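Local coordinates for glucanase (Klebsiella pneumoniae, PDB 5GY3), which probably hydrolyses internal beta-1,4-glucosidic bonds in cellulose, lichenin and cereal beta-glucans as a family 8 endoglucanase, at residues 64-69 with 87-92. Sequence-based numbering, arbitrary orientation.
Sequences NGLFYW and DGDTLI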
loop_
_atom_site.group_PDB
_atom_site.type_symbol
_atom_site.label_atom_id
_atom_site.label_comp_id
_atom_site.label_asym_id
_atom_site.label_seq_id
_atom_site.Cartn_x
_atom_site.Cartn_y
_atom_site.Cartn_z
ATOM N N ASN A 64 5.872 -16.040 12.971
ATOM C CA ASN A 64 6.862 -15.258 12.245
ATOM C C ASN A 64 6.835 -13.770 12.566
ATOM O O ASN A 64 7.633 -13.030 11.994
ATOM C CB ASN A 64 6.711 -15.469 10.719
ATOM C CG ASN A 64 5.339 -15.082 10.190
ATOM O OD1 ASN A 64 4.614 -14.287 10.795
ATOM N ND2 ASN A 64 4.981 -15.634 9.034
ATOM N N GLY A 65 5.964 -13.310 13.464
ATOM C CA GLY A 65 5.931 -11.903 13.820
ATOM C C GLY A 65 5.171 -11.002 12.869
ATOM O O GLY A 65 5.108 -9.787 13.116
ATOM N N LEU A 66 4.590 -11.543 11.795
ATOM C CA LEU A 66 3.808 -10.748 10.864
ATOM C C LEU A 66 2.335 -10.835 11.281
ATOM O O LEU A 66 2.029 -11.149 12.433
ATOM C CB LEU A 66 4.091 -11.210 9.434
ATOM C CG LEU A 66 5.559 -11.025 9.011
ATOM C CD1 LEU A 66 5.803 -11.690 7.669
ATOM C CD2 LEU A 66 5.868 -9.536 8.938
ATOM N N PHE A 67 1.408 -10.546 10.375
ATOM C CA PHE A 67 0.003 -10.448 10.740
ATOM C C PHE A 67 -0.858 -11.192 9.730
ATOM O O PHE A 67 -0.684 -11.018 8.520
ATOM C CB PHE A 67 -0.440 -8.978 10.821
ATOM C CG PHE A 67 0.373 -8.164 11.784
ATOM C CD1 PHE A 67 1.535 -7.535 11.371
ATOM C CD2 PHE A 67 -0.008 -8.051 13.109
ATOM C CE1 PHE A 67 2.302 -6.797 12.274
ATOM C CE2 PHE A 67 0.744 -7.309 14.012
ATOM C CZ PHE A 67 1.903 -6.691 13.594
ATOM N N TYR A 68 -1.803 -11.998 10.224
ATOM C CA TYR A 68 -2.877 -12.492 9.364
ATOM C C TYR A 68 -3.558 -11.312 8.683
ATOM O O TYR A 68 -3.887 -10.317 9.333
ATOM C CB TYR A 68 -3.892 -13.286 10.192
ATOM C CG TYR A 68 -3.265 -14.370 11.039
ATOM C CD1 TYR A 68 -2.418 -15.315 10.476
ATOM C CD2 TYR A 68 -3.520 -14.448 12.401
ATOM C CE1 TYR A 68 -1.848 -16.312 11.244
ATOM C CE2 TYR A 68 -2.948 -15.440 13.180
ATOM C CZ TYR A 68 -2.114 -16.369 12.596
ATOM O OH TYR A 68 -1.541 -17.360 13.366
ATOM N N TRP A 69 -3.760 -11.410 7.366
ATOM C CA TRP A 69 -4.056 -10.192 6.619
ATOM C C TRP A 69 -5.519 -9.776 6.673
ATOM O O TRP A 69 -5.801 -8.596 6.480
ATOM C CB TRP A 69 -3.630 -10.328 5.153
ATOM C CG TRP A 69 -4.574 -11.139 4.299
ATOM C CD1 TRP A 69 -4.674 -12.499 4.252
ATOM C CD2 TRP A 69 -5.535 -10.631 3.355
ATOM N NE1 TRP A 69 -5.639 -12.873 3.336
ATOM C CE2 TRP A 69 -6.182 -11.745 2.777
ATOM C CE3 TRP A 69 -5.910 -9.342 2.946
ATOM C CZ2 TRP A 69 -7.186 -11.609 1.815
ATOM C CZ3 TRP A 69 -6.907 -9.210 1.990
ATOM C CH2 TRP A 69 -7.529 -10.337 1.433
ATOM N N ASP A 87 2.286 -5.727 2.206
ATOM C CA ASP A 87 2.086 -4.285 2.258
ATOM C C ASP A 87 1.401 -3.884 3.555
ATOM O O ASP A 87 1.721 -2.839 4.124
ATOM C CB ASP A 87 1.325 -3.766 1.027
ATOM C CG ASP A 87 -0.106 -4.290 0.905
ATOM O OD1 ASP A 87 -0.423 -5.407 1.383
ATOM O OD2 ASP A 87 -0.921 -3.560 0.274
ATOM N N GLY A 88 0.471 -4.705 4.047
ATOM C CA GLY A 88 -0.166 -4.391 5.319
ATOM C C GLY A 88 0.819 -4.415 6.474
ATOM O O GLY A 88 0.848 -3.493 7.293
ATOM N N ASP A 89 1.639 -5.475 6.552
ATOM C CA ASP A 89 2.685 -5.538 7.576
ATOM C C ASP A 89 3.590 -4.316 7.508
ATOM O O ASP A 89 3.993 -3.768 8.542
ATOM C CB ASP A 89 3.569 -6.778 7.410
ATOM C CG ASP A 89 2.797 -8.090 7.332
ATOM O OD1 ASP A 89 1.817 -8.290 8.080
ATOM O OD2 ASP A 89 3.226 -8.947 6.530
ATOM N N THR A 90 3.964 -3.915 6.293
ATOM C CA THR A 90 4.838 -2.762 6.112
ATOM C C THR A 90 4.183 -1.487 6.625
ATOM O O THR A 90 4.822 -0.679 7.314
ATOM C CB THR A 90 5.184 -2.620 4.625
ATOM O OG1 THR A 90 5.936 -3.759 4.191
ATOM C CG2 THR A 90 5.967 -1.353 4.358
ATOM N N LEU A 91 2.911 -1.275 6.266
ATOM C CA LEU A 91 2.214 -0.055 6.663
ATOM C C LEU A 91 2.110 0.046 8.175
ATOM O O LEU A 91 2.288 1.132 8.750
ATOM C CB LEU A 91 0.819 -0.034 6.041
ATOM C CG LEU A 91 0.806 0.108 4.519
ATOM C CD1 LEU A 91 -0.559 -0.287 3.972
ATOM C CD2 LEU A 91 1.161 1.532 4.131
ATOM N N ILE A 92 1.820 -1.083 8.828
ATOM C CA ILE A 92 1.752 -1.132 10.288
ATOM C C ILE A 92 3.105 -0.778 10.896
ATOM O O ILE A 92 3.193 0.042 11.816
ATOM C CB ILE A 92 1.265 -2.519 10.753
ATOM C CG1 ILE A 92 -0.212 -2.729 10.373
ATOM C CG2 ILE A 92 1.487 -2.688 12.260
ATOM C CD1 ILE A 92 -0.684 -4.219 10.374
HETATM O O HOH W 1 -0.617 -8.929 6.857
#
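L66 and F67 straddle the carboxylate of D89, a buried acid on the helix that also carries D87, the predicted nucleophile. Just before this pair, N64 OD1 accepts from L66 N at 2.9 Å to close an Asx turn; G65 sits inside the turn with backbone angles (phi 82°) that suit glycine, since a CB would press on the carbonyl O of N64. L66 then lays its aliphatic side chain across the carboxylate at about a right angle, with CD2 3.6 Å from D89 OD2. That oxygen finds its polar partner elsewhere, in the ND2 group of N84. F67 meets the other oxygen twice. Its backbone N gives D89 OD1 a weak, bent hydrogen bond (3.2 Å, 131° at the hydrogen), and its ring turns an edge to the same atom, CD1 lying 3.4 Å from OD1 near the ring plane. A water bridges the two residues, 2.7 Å from F67 O and 2.8 Å from D89 OD1. With CG beside its own backbone N (chi1 -53°), D89 directs its carboxylate at the loop. One turn further along the helix, I92 places CD1 over one face of the F67 ring, offset toward the rim and 4.1 Å from CD1 of F67. The acid is thus embedded between leucine and phenylalanine, and it meets the loop two residues after D87. The contact joins the loop between helix 45-59 and strand 70-71 to helix 86-103, within the (alpha/alpha)6 barrel of family 8 glycosyl hydrolases; around it, T29 of helix 29-41 and T55 of helix 45-59 touch both F67 and I92, while I115 and T123 of helix 106-123 pack on F67 and L66, respectively.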